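Local coordinates for endo-beta-1,2-glucanase (Talaromyces funiculosus, PDB 6IMV), which hydrolyses internal beta-1,2-glucosidic linkages of beta-1,2-glucans and represents a newly recognised glycoside hydrolase family, at residues Pro278-Val283 with Thr294-Tyr299; Phe324-Arg329 with Lys477-Glu482; Tyr285-Val290 with Ile367-Asn372. All coordinates share one frame; numbering follows the deposited sequence.

Interaction 1 of 3, residues Pro278-Val283 with Thr294-Tyr299; sequences PQLVSV and TVQKGY. With NAG (2-acetamido-2-deoxy-beta-D-glucopyranose), chain H; GLC (alpha-D-glucopyranose), chain D.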
loop_
_atom_site.group_PDB
_atom_site.type_symbol
_atom_site.label_atom_id
_atom_site.label_comp_id
_atom_site.label_asym_id
_atom_site.label_seq_id
_atom_site.Cartn_x
_atom_site.Cartn_y
_atom_site.Cartn_z
ATOM N N PRO A 278 4.576 -0.041 -23.873
ATOM C CA PRO A 278 4.849 -1.468 -24.041
ATOM C C PRO A 278 4.683 -2.316 -22.765
ATOM O O PRO A 278 4.651 -3.536 -22.859
ATOM C CB PRO A 278 6.319 -1.506 -24.511
ATOM C CG PRO A 278 6.583 -0.113 -25.064
ATOM C CD PRO A 278 5.748 0.800 -24.187
ATOM N N GLN A 279 4.604 -1.680 -21.589
ATOM C CA GLN A 279 4.470 -2.414 -20.319
ATOM C C GLN A 279 2.988 -2.566 -19.935
ATOM O O GLN A 279 2.682 -3.240 -18.946
ATOM C CB GLN A 279 5.272 -1.722 -19.217
ATOM C CG GLN A 279 6.777 -1.949 -19.312
ATOM C CD GLN A 279 7.419 -1.300 -20.514
ATOM O OE1 GLN A 279 7.985 -1.973 -21.366
ATOM N NE2 GLN A 279 7.322 0.014 -20.608
ATOM N N LEU A 280 2.087 -1.923 -20.693
ATOM C CA LEU A 280 0.635 -2.053 -20.515
ATOM C C LEU A 280 0.115 -3.093 -21.513
ATOM O O LEU A 280 0.042 -2.816 -22.703
ATOM C CB LEU A 280 -0.028 -0.688 -20.728
ATOM C CG LEU A 280 -1.529 -0.618 -20.433
ATOM C CD1 LEU A 280 -1.806 -0.947 -18.974
ATOM C CD2 LEU A 280 -2.100 0.743 -20.800
ATOM N N VAL A 281 -0.229 -4.283 -21.009
ATOM C CA VAL A 281 -0.424 -5.465 -21.842
ATOM C C VAL A 281 -1.691 -6.211 -21.398
ATOM O O VAL A 281 -1.943 -6.406 -20.204
ATOM C CB VAL A 281 0.818 -6.382 -21.795
ATOM C CG1 VAL A 281 0.621 -7.673 -22.590
ATOM C CG2 VAL A 281 2.069 -5.664 -22.277
ATOM N N SER A 282 -2.467 -6.653 -22.389
ATOM C CA SER A 282 -3.647 -7.491 -22.186
ATOM C C SER A 282 -3.235 -8.962 -22.264
ATOM O O SER A 282 -2.569 -9.357 -23.202
ATOM C CB SER A 282 -4.691 -7.180 -23.216
ATOM O OG SER A 282 -5.896 -7.863 -22.944
ATOM N N VAL A 283 -3.631 -9.758 -21.270
ATOM C CA VAL A 283 -3.465 -11.202 -21.331
ATOM C C VAL A 283 -4.711 -11.852 -20.735
ATOM O O VAL A 283 -5.432 -11.241 -19.938
ATOM C CB VAL A 283 -2.197 -11.696 -20.604
ATOM C CG1 VAL A 283 -0.938 -11.232 -21.303
ATOM C CG2 VAL A 283 -2.173 -11.297 -19.131
ATOM N N THR A 294 -9.762 -11.760 -19.233
ATOM C CA THR A 294 -8.814 -10.750 -19.687
ATOM C C THR A 294 -8.426 -9.850 -18.512
ATOM O O THR A 294 -9.298 -9.270 -17.835
ATOM C CB THR A 294 -9.384 -9.892 -20.823
ATOM O OG1 THR A 294 -9.798 -10.767 -21.869
ATOM C CG2 THR A 294 -8.382 -8.886 -21.344
ATOM N N VAL A 295 -7.112 -9.732 -18.292
ATOM C CA VAL A 295 -6.568 -8.908 -17.236
ATOM C C VAL A 295 -5.420 -8.065 -17.789
ATOM O O VAL A 295 -4.842 -8.365 -18.838
ATOM C CB VAL A 295 -6.085 -9.766 -16.051
ATOM C CG1 VAL A 295 -7.224 -10.558 -15.446
ATOM C CG2 VAL A 295 -4.934 -10.687 -16.441
ATOM N N GLN A 296 -5.080 -7.027 -17.026
ATOM C CA GLN A 296 -3.804 -6.345 -17.146
ATOM C C GLN A 296 -2.691 -7.284 -16.670
ATOM O O GLN A 296 -2.703 -7.744 -15.518
ATOM C CB GLN A 296 -3.798 -5.086 -16.282
ATOM C CG GLN A 296 -2.466 -4.348 -16.320
ATOM C CD GLN A 296 -2.508 -3.139 -15.427
ATOM O OE1 GLN A 296 -2.813 -2.039 -15.876
ATOM N NE2 GLN A 296 -2.222 -3.349 -14.155
ATOM N N LYS A 297 -1.721 -7.542 -17.549
ATOM C CA LYS A 297 -0.579 -8.363 -17.208
ATOM C C LYS A 297 0.178 -7.713 -16.042
ATOM O O LYS A 297 0.415 -6.513 -16.047
ATOM C CB LYS A 297 0.320 -8.543 -18.429
ATOM C CG LYS A 297 1.390 -9.612 -18.279
ATOM C CD LYS A 297 2.220 -9.757 -19.531
ATOM C CE LYS A 297 3.246 -10.858 -19.405
ATOM N NZ LYS A 297 4.012 -11.006 -20.661
ATOM N N GLY A 298 0.497 -8.521 -15.027
ATOM C CA GLY A 298 1.163 -8.062 -13.822
ATOM C C GLY A 298 2.677 -8.177 -13.921
ATOM O O GLY A 298 3.224 -8.699 -14.892
ATOM N N TYR A 299 3.372 -7.671 -12.900
ATOM C CA TYR A 299 4.791 -7.922 -12.781
ATOM C C TYR A 299 4.957 -9.359 -12.268
ATOM O O TYR A 299 5.480 -10.230 -12.990
ATOM C CB TYR A 299 5.477 -6.844 -11.937
ATOM C CG TYR A 299 6.977 -6.848 -12.079
ATOM C CD1 TYR A 299 7.580 -6.518 -13.282
ATOM C CD2 TYR A 299 7.792 -7.231 -11.028
ATOM C CE1 TYR A 299 8.958 -6.541 -13.431
ATOM C CE2 TYR A 299 9.173 -7.247 -11.154
ATOM C CZ TYR A 299 9.756 -6.909 -12.361
ATOM O OH TYR A 299 11.111 -6.940 -12.477
HETATM C C1 NAG H . 8.535 -8.346 -19.412
HETATM C C2 NAG H . 8.421 -9.087 -20.743
HETATM C C3 NAG H . 9.508 -8.557 -21.668
HETATM C C4 NAG H . 9.279 -7.064 -21.877
HETATM C C5 NAG H . 9.489 -6.374 -20.522
HETATM C C6 NAG H . 9.317 -4.860 -20.576
HETATM C C7 NAG H . 7.578 -11.397 -20.611
HETATM C C8 NAG H . 7.940 -12.819 -20.356
HETATM N N2 NAG H . 8.577 -10.520 -20.574
HETATM O O3 NAG H . 9.428 -9.244 -22.905
HETATM O O4 NAG H . 10.117 -6.565 -22.927
HETATM O O5 NAG H . 8.520 -6.917 -19.614
HETATM O O6 NAG H . 8.110 -4.529 -21.282
HETATM O O7 NAG H . 6.427 -11.074 -20.817
HETATM C C1 GLC D . 9.945 -3.156 -8.089
HETATM C C2 GLC D . 9.143 -2.454 -7.016
HETATM C C3 GLC D . 7.776 -3.096 -6.859
HETATM C C4 GLC D . 7.037 -3.043 -8.185
HETATM C C5 GLC D . 7.881 -3.740 -9.252
HETATM C C6 GLC D . 7.260 -3.590 -10.638
HETATM O O1 GLC D . 10.221 -4.479 -7.581
HETATM O O2 GLC D . 9.859 -2.587 -5.779
HETATM O O3 GLC D . 6.996 -2.433 -5.865
HETATM O O4 GLC D . 5.739 -3.634 -8.040
HETATM O O5 GLC D . 9.200 -3.181 -9.299
HETATM O O6 GLC D . 7.183 -2.213 -11.016
HETATM O O HOH W 1 0.408 -4.564 -18.095
#
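Lys297 lies beside Val281 and slants across Val283 because its CG stands anti to the backbone N (chi1 -168°) and every later bond of its chain is extended. In Val283, CG1 lies anti to the carbonyl carbon (chi1 -67°), which puts CG2 between N and the carbonyl carbon. CG2 then meets Lys297 CB at 3.8 Å and CG1 meets Lys297 CD at 3.9 Å, whereas Val281 and the lysine point the same way.

The backbones give the register. Val283 N donates to Val295 O (3.1 Å) and Val295 N to Val283 O (2.8 Å), the signature of an antiparallel hydrogen-bonded pair; Ser282 and Gln296 form the adjacent non-hydrogen-bonded pair. Lys297 N continues the ladder with a bond to Val281 O of 2.9 Å that is almost straight (179°). Val281 N and Lys297 O do not bond directly; a water accepts from the first and donates to the second and to Gln279 O.

The N-acetylglucosamine linked to Asn372 is met at two points: its O6 donates to Gln279 OE1 (2.6 Å), while Lys297 NZ sits at its O7, modelled too close for the length to be trusted. Tyr299 carries a glucose C6 over one ring face, 3.6 Å from CG, beside Glu250, Asp247 and His304, which bond the same sugar.

Across the hairpin, Leu280 leans on Tyr472 and Val475 of helix 461-475, Gln296 OE1 bonds Tyr472 OH, and Val295 and Gln296 rest on helix 318-337.

Interaction 2 of 3, residues Phe324-Arg329 with Lys477-Glu482; sequences FQNAER and KNLKGE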
loop_
_atom_site.group_PDB
_atom_site.type_symbol
_atom_site.label_atom_id
_atom_site.label_comp_id
_atom_site.label_asym_id
_atom_site.label_seq_id
_atom_site.Cartn_x
_atom_site.Cartn_y
_atom_site.Cartn_z
ATOM N N PHE A 324 -9.883 -4.099 -13.897
ATOM C CA PHE A 324 -9.430 -4.368 -12.531
ATOM C C PHE A 324 -10.435 -5.261 -11.781
ATOM O O PHE A 324 -10.033 -6.019 -10.895
ATOM C CB PHE A 324 -9.110 -3.058 -11.805
ATOM C CG PHE A 324 -7.736 -2.534 -12.139
ATOM C CD1 PHE A 324 -7.478 -1.966 -13.375
ATOM C CD2 PHE A 324 -6.690 -2.652 -11.236
ATOM C CE1 PHE A 324 -6.212 -1.482 -13.682
ATOM C CE2 PHE A 324 -5.422 -2.195 -11.555
ATOM C CZ PHE A 324 -5.188 -1.590 -12.768
ATOM N N GLN A 325 -11.721 -5.197 -12.144
ATOM C CA GLN A 325 -12.695 -6.144 -11.608
ATOM C C GLN A 325 -12.324 -7.558 -12.090
ATOM O O GLN A 325 -12.327 -8.505 -11.321
ATOM C CB GLN A 325 -14.130 -5.766 -11.992
ATOM C CG GLN A 325 -15.176 -6.566 -11.220
ATOM C CD GLN A 325 -16.589 -6.037 -11.325
ATOM O OE1 GLN A 325 -16.901 -5.176 -12.128
ATOM N NE2 GLN A 325 -17.478 -6.588 -10.523
ATOM N N ASN A 326 -11.998 -7.689 -13.380
ATOM C CA ASN A 326 -11.556 -8.963 -13.948
ATOM C C ASN A 326 -10.362 -9.512 -13.151
ATOM O O ASN A 326 -10.279 -10.709 -12.926
ATOM C CB ASN A 326 -11.212 -8.825 -15.432
ATOM C CG ASN A 326 -12.388 -9.057 -16.360
ATOM O OD1 ASN A 326 -13.544 -9.074 -15.934
ATOM N ND2 ASN A 326 -12.090 -9.252 -17.639
ATOM N N ALA A 327 -9.441 -8.633 -12.729
ATOM C CA ALA A 327 -8.254 -9.056 -11.979
ATOM C C ALA A 327 -8.676 -9.878 -10.758
ATOM O O ALA A 327 -7.989 -10.833 -10.394
ATOM C CB ALA A 327 -7.422 -7.863 -11.565
ATOM N N GLU A 328 -9.785 -9.486 -10.120
ATOM C CA GLU A 328 -10.243 -10.105 -8.875
ATOM C C GLU A 328 -11.020 -11.388 -9.165
ATOM O O GLU A 328 -11.058 -12.268 -8.325
ATOM C CB GLU A 328 -11.044 -9.102 -8.042
ATOM C CG GLU A 328 -10.232 -7.865 -7.698
ATOM C CD GLU A 328 -8.808 -8.158 -7.244
ATOM O OE1 GLU A 328 -8.639 -9.019 -6.342
ATOM O OE2 GLU A 328 -7.874 -7.536 -7.801
ATOM N N ARG A 329 -11.637 -11.479 -10.347
ATOM C CA ARG A 329 -12.198 -12.739 -10.823
ATOM C C ARG A 329 -11.064 -13.764 -10.943
ATOM O O ARG A 329 -11.178 -14.890 -10.474
ATOM C CB ARG A 329 -12.868 -12.579 -12.194
ATOM C CG ARG A 329 -14.021 -11.588 -12.232
ATOM C CD ARG A 329 -14.547 -11.430 -13.644
ATOM N NE ARG A 329 -15.144 -10.125 -13.852
ATOM C CZ ARG A 329 -16.360 -9.790 -13.450
ATOM N NH1 ARG A 329 -17.098 -10.666 -12.783
ATOM N NH2 ARG A 329 -16.825 -8.582 -13.720
ATOM N N LYS A 477 -9.524 -4.240 -25.259
ATOM C CA LYS A 477 -10.688 -4.385 -26.140
ATOM C C LYS A 477 -11.232 -5.815 -26.021
ATOM O O LYS A 477 -10.494 -6.757 -25.722
ATOM C CB LYS A 477 -10.261 -4.082 -27.577
ATOM C CG LYS A 477 -9.525 -2.763 -27.740
ATOM C CD LYS A 477 -8.826 -2.591 -29.059
ATOM C CE LYS A 477 -7.414 -3.130 -29.061
ATOM N NZ LYS A 477 -6.707 -2.758 -30.306
ATOM N N ASN A 478 -12.533 -5.981 -26.253
ATOM C CA ASN A 478 -13.162 -7.308 -26.324
ATOM C C ASN A 478 -12.767 -8.139 -25.093
ATOM O O ASN A 478 -12.281 -9.268 -25.237
ATOM C CB ASN A 478 -12.776 -8.030 -27.618
ATOM C CG ASN A 478 -12.839 -7.128 -28.834
ATOM O OD1 ASN A 478 -13.915 -6.688 -29.225
ATOM N ND2 ASN A 478 -11.694 -6.842 -29.435
ATOM N N LEU A 479 -12.974 -7.575 -23.895
ATOM C CA LEU A 479 -12.709 -8.275 -22.627
ATOM C C LEU A 479 -13.425 -9.624 -22.656
ATOM O O LEU A 479 -14.552 -9.699 -23.112
ATOM C CB LEU A 479 -13.228 -7.458 -21.440
ATOM C CG LEU A 479 -12.549 -6.116 -21.183
ATOM C CD1 LEU A 479 -12.966 -5.567 -19.832
ATOM C CD2 LEU A 479 -11.040 -6.227 -21.267
ATOM N N LYS A 480 -12.761 -10.660 -22.153
ATOM C CA LYS A 480 -13.392 -11.938 -21.866
ATOM C C LYS A 480 -13.497 -12.109 -20.350
ATOM O O LYS A 480 -12.704 -11.526 -19.586
ATOM C CB LYS A 480 -12.599 -13.100 -22.477
ATOM C CG LYS A 480 -12.415 -13.012 -23.985
ATOM C CD LYS A 480 -11.535 -14.083 -24.570
ATOM C CE LYS A 480 -10.874 -13.653 -25.869
ATOM N NZ LYS A 480 -9.627 -12.883 -25.610
ATOM N N GLY A 481 -14.499 -12.898 -19.939
ATOM C CA GLY A 481 -14.567 -13.439 -18.607
ATOM C C GLY A 481 -15.305 -12.534 -17.640
ATOM O O GLY A 481 -15.279 -12.789 -16.436
ATOM N N GLU A 482 -16.009 -11.519 -18.155
ATOM C CA GLU A 482 -16.694 -10.558 -17.282
ATOM C C GLU A 482 -17.922 -11.209 -16.611
ATOM O O GLU A 482 -18.470 -10.651 -15.669
ATOM C CB GLU A 482 -17.099 -9.301 -18.048
ATOM C CG GLU A 482 -15.926 -8.455 -18.492
ATOM C CD GLU A 482 -16.325 -7.046 -18.879
ATOM O OE1 GLU A 482 -16.572 -6.830 -20.072
ATOM O OE2 GLU A 482 -16.406 -6.171 -17.976
HETATM O O HOH W 2 -15.471 -6.633 -15.456
#
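Arg329 lays one face of its guanidinium under the carbonyl of Glu482: the oxygen stands 3.0 Å above the plane, offset toward the rim, with Glu482 O 3.2 Å from Arg329 CZ. Both terminal nitrogens come about as near, but their angles are poor, so the oxygen sits over the face without a hydrogen bond, a placement that probably gains from the positive charge. Gly481 O adds a second carbonyl, 3.2 Å from Arg329 CD. In the guanidinium plane a water accepts from Arg329 NH2 (2.9 Å) and donates to Glu482 OE2 (2.7 Å), bridging groups of opposite charge that do not touch.

Beside this, the side chains of Asn326 and Glu482 cross at about a right angle, Asn326 OD1 lying 3.5 Å from Glu482 CG. The same OD1 accepts from Arg329 NE at 2.8 Å (N-H...O angle 144°), a bond between residues three apart on the helix that helps fix the arginine's rotation. A chain extended from CG to NE carries Arg329 to the carbonyls of Gly481 and Glu482. An alanine at Arg329 would probably leave Asn326 OD1 without its NE-H donor and the Glu482 carbonyl without the positive group beneath it.

Farther out, Asn326 ND2 bonds Thr294 O, and Gly481 lets the loop turn with a positive phi (90°). One face of helix 318-337 thus meets the irregular segment after helix 461-475 through a network of side chains, carbonyls and a bridging water, with direct bonds from Arg329 NH1 to Val484 O and, as a salt bridge, from Glu482 OE1 to Arg322.

Interaction 3 of 3, residues Tyr285-Val290 with Ile367-Asn372; sequences YHIGNV and IPSIAN. With NAG (2-acetamido-2-deoxy-beta-D-glucopyranose), chain H.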
loop_
_atom_site.group_PDB
_atom_site.type_symbol
_atom_site.label_atom_id
_atom_site.label_comp_id
_atom_site.label_asym_id
_atom_site.label_seq_id
_atom_site.Cartn_x
_atom_site.Cartn_y
_atom_site.Cartn_z
ATOM N N TYR A 285 -6.156 -14.833 -18.412
ATOM C CA TYR A 285 -6.028 -15.904 -17.437
ATOM C C TYR A 285 -6.931 -17.069 -17.857
ATOM O O TYR A 285 -8.115 -16.878 -18.110
ATOM C CB TYR A 285 -6.452 -15.463 -16.036
ATOM C CG TYR A 285 -6.359 -16.574 -15.023
ATOM C CD1 TYR A 285 -5.200 -16.795 -14.298
ATOM C CD2 TYR A 285 -7.413 -17.452 -14.833
ATOM C CE1 TYR A 285 -5.107 -17.833 -13.383
ATOM C CE2 TYR A 285 -7.327 -18.510 -13.944
ATOM C CZ TYR A 285 -6.175 -18.698 -13.213
ATOM O OH TYR A 285 -6.117 -19.734 -12.325
ATOM N N HIS A 286 -6.368 -18.276 -17.913
ATOM C CA HIS A 286 -7.145 -19.455 -18.274
ATOM C C HIS A 286 -6.429 -20.697 -17.758
ATOM O O HIS A 286 -5.406 -21.081 -18.303
ATOM C CB HIS A 286 -7.403 -19.512 -19.793
ATOM C CG HIS A 286 -8.505 -20.442 -20.188
ATOM N ND1 HIS A 286 -8.697 -20.838 -21.498
ATOM C CD2 HIS A 286 -9.478 -21.048 -19.464
ATOM C CE1 HIS A 286 -9.735 -21.652 -21.567
ATOM N NE2 HIS A 286 -10.228 -21.802 -20.332
ATOM N N ILE A 287 -6.956 -21.252 -16.661
ATOM C CA ILE A 287 -6.463 -22.489 -16.063
ATOM C C ILE A 287 -7.671 -23.350 -15.690
ATOM O O ILE A 287 -8.627 -22.865 -15.085
ATOM C CB ILE A 287 -5.539 -22.213 -14.860
ATOM C CG1 ILE A 287 -4.248 -21.517 -15.302
ATOM C CG2 ILE A 287 -5.239 -23.501 -14.102
ATOM C CD1 ILE A 287 -3.319 -21.173 -14.169
ATOM N N GLY A 288 -7.601 -24.634 -16.062
ATOM C CA GLY A 288 -8.706 -25.576 -15.890
ATOM C C GLY A 288 -9.998 -24.991 -16.430
ATOM O O GLY A 288 -10.027 -24.498 -17.564
ATOM N N ASN A 289 -11.037 -24.981 -15.585
ATOM C CA ASN A 289 -12.375 -24.532 -15.957
ATOM C C ASN A 289 -12.580 -23.046 -15.617
ATOM O O ASN A 289 -13.709 -22.558 -15.633
ATOM C CB ASN A 289 -13.453 -25.388 -15.284
ATOM C CG ASN A 289 -13.422 -25.321 -13.772
ATOM O OD1 ASN A 289 -12.597 -24.634 -13.179
ATOM N ND2 ASN A 289 -14.292 -26.080 -13.129
ATOM N N VAL A 290 -11.496 -22.323 -15.312
ATOM C CA VAL A 290 -11.594 -20.908 -14.937
ATOM C C VAL A 290 -11.058 -20.068 -16.095
ATOM O O VAL A 290 -9.872 -20.095 -16.365
ATOM C CB VAL A 290 -10.849 -20.582 -13.626
ATOM C CG1 VAL A 290 -10.880 -19.090 -13.326
ATOM C CG2 VAL A 290 -11.392 -21.366 -12.440
ATOM N N ILE A 367 0.634 -14.635 -9.525
ATOM C CA ILE A 367 -0.046 -15.534 -10.459
ATOM C C ILE A 367 0.783 -15.571 -11.737
ATOM O O ILE A 367 0.662 -14.690 -12.588
ATOM C CB ILE A 367 -1.501 -15.096 -10.711
ATOM C CG1 ILE A 367 -2.258 -14.902 -9.393
ATOM C CG2 ILE A 367 -2.202 -16.081 -11.643
ATOM C CD1 ILE A 367 -3.735 -14.674 -9.560
ATOM N N PRO A 368 1.682 -16.568 -11.867
ATOM C CA PRO A 368 2.697 -16.569 -12.917
ATOM C C PRO A 368 2.178 -16.518 -14.360
ATOM O O PRO A 368 2.820 -15.908 -15.192
ATOM C CB PRO A 368 3.493 -17.878 -12.733
ATOM C CG PRO A 368 2.942 -18.560 -11.491
ATOM C CD PRO A 368 1.813 -17.705 -10.950
ATOM N N SER A 369 1.036 -17.143 -14.641
ATOM C CA SER A 369 0.527 -17.273 -16.026
ATOM C C SER A 369 0.059 -15.925 -16.592
ATOM O O SER A 369 -0.185 -15.820 -17.787
ATOM C CB SER A 369 -0.570 -18.310 -16.109
ATOM O OG SER A 369 -1.681 -17.949 -15.296
ATOM N N ILE A 370 -0.108 -14.909 -15.734
ATOM C CA ILE A 370 -0.558 -13.584 -16.162
ATOM C C ILE A 370 0.430 -12.525 -15.659
ATOM O O ILE A 370 0.036 -11.397 -15.348
ATOM C CB ILE A 370 -1.996 -13.325 -15.666
ATOM C CG1 ILE A 370 -2.147 -13.615 -14.172
ATOM C CG2 ILE A 370 -2.989 -14.132 -16.495
ATOM C CD1 ILE A 370 -3.500 -13.263 -13.598
ATOM N N ALA A 371 1.710 -12.909 -15.587
ATOM C CA ALA A 371 2.789 -12.112 -14.981
ATOM C C ALA A 371 3.978 -12.041 -15.946
ATOM O O ALA A 371 4.266 -12.997 -16.654
ATOM C CB ALA A 371 3.206 -12.716 -13.661
ATOM N N ASN A 372 4.655 -10.892 -15.941
ATOM C CA ASN A 372 5.920 -10.684 -16.622
ATOM C C ASN A 372 6.983 -11.647 -16.069
ATOM O O ASN A 372 7.758 -12.245 -16.826
ATOM C CB ASN A 372 6.385 -9.241 -16.449
ATOM C CG ASN A 372 7.628 -8.933 -17.250
ATOM O OD1 ASN A 372 8.732 -8.934 -16.713
ATOM N ND2 ASN A 372 7.447 -8.680 -18.532
HETATM C C1 NAG H . 8.535 -8.346 -19.412
HETATM C C2 NAG H . 8.421 -9.087 -20.743
HETATM C C3 NAG H . 9.508 -8.557 -21.668
HETATM C C4 NAG H . 9.279 -7.064 -21.877
HETATM C C5 NAG H . 9.489 -6.374 -20.522
HETATM C C6 NAG H . 9.317 -4.860 -20.576
HETATM C C7 NAG H . 7.578 -11.397 -20.611
HETATM C C8 NAG H . 7.940 -12.819 -20.356
HETATM N N2 NAG H . 8.577 -10.520 -20.574
HETATM O O3 NAG H . 9.428 -9.244 -22.905
HETATM O O4 NAG H . 10.117 -6.565 -22.927
HETATM O O5 NAG H . 8.520 -6.917 -19.614
HETATM O O6 NAG H . 8.110 -4.529 -21.282
HETATM O O7 NAG H . 6.427 -11.074 -20.817
HETATM O O HOH W 3 -3.585 -18.521 -17.358
#
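The contact belongs to the turn end of a beta hairpin, where Tyr285 and Ile287 meet Ile367, Ser369 and Ile370 of a loop that carries an N-linked sugar. With CG anti to the backbone N (chi1 178°), the Tyr285 ring is set where Ile367 CG2 meets its edge, near the ring plane and 3.8 Å from Tyr285 CE1, the two side chains crossing at about a right angle. Nearer the backbone, Ile370 CG2 packs 3.6 Å from Tyr285 CA and 3.7 Å from its CB, while Ile370 CD1 approaches CD1 of the ring obliquely.

The hairpin itself is closed by a type II' turn from Ile287 to Val290, with Gly288 at its second position in a positive-phi conformation that favours glycine. Ile287 and Val290 bond each other in both directions, Val290 N to Ile287 O being 2.9 Å. The opposing loop has a short 3-10 segment at Pro368-Ser369, spanned by the bond from Ile370 N to Ile367 O.

Ser369 OG is the polar element. It lies 3.8 Å from both Tyr285 CD1 and Ile287 CD1, and a water joins it to the hairpin: 2.9 Å from Ser369 OG and accepting from His286 N at 2.8 Å. The tyrosine hydroxyl is hydrogen-bonded to Asn334 ND2 of helix 318-337, a residue that also touches Ile367, while Ile370 packs on Val295 of the second strand. Two residues beyond Ile370, Asn372 ND2 is covalently joined to C1 of the N-acetylglucosamine.

In the fold
The three centres form a compact group, 12 Å from interaction 1 to each of the others and 13 Å between interactions 2 and 3, all on one side of the chain's centre. The hairpin of strands 282-287 and 290-296 is the common element: interaction 1 lies at its open end, interaction 3 near its turn. Interaction 2 is tied to it by Thr294, whose backbone pairs with Lys480, and interaction 3 by Gly298, whose backbone is hydrogen-bonded to those of Ile370 and Asn372. Along the chain interaction 1 closes before interaction 2 opens, whereas interaction 3 crosses both. A local hairpin thus gathers helix 318-337, the glycosylated loop and the late segment 477-482.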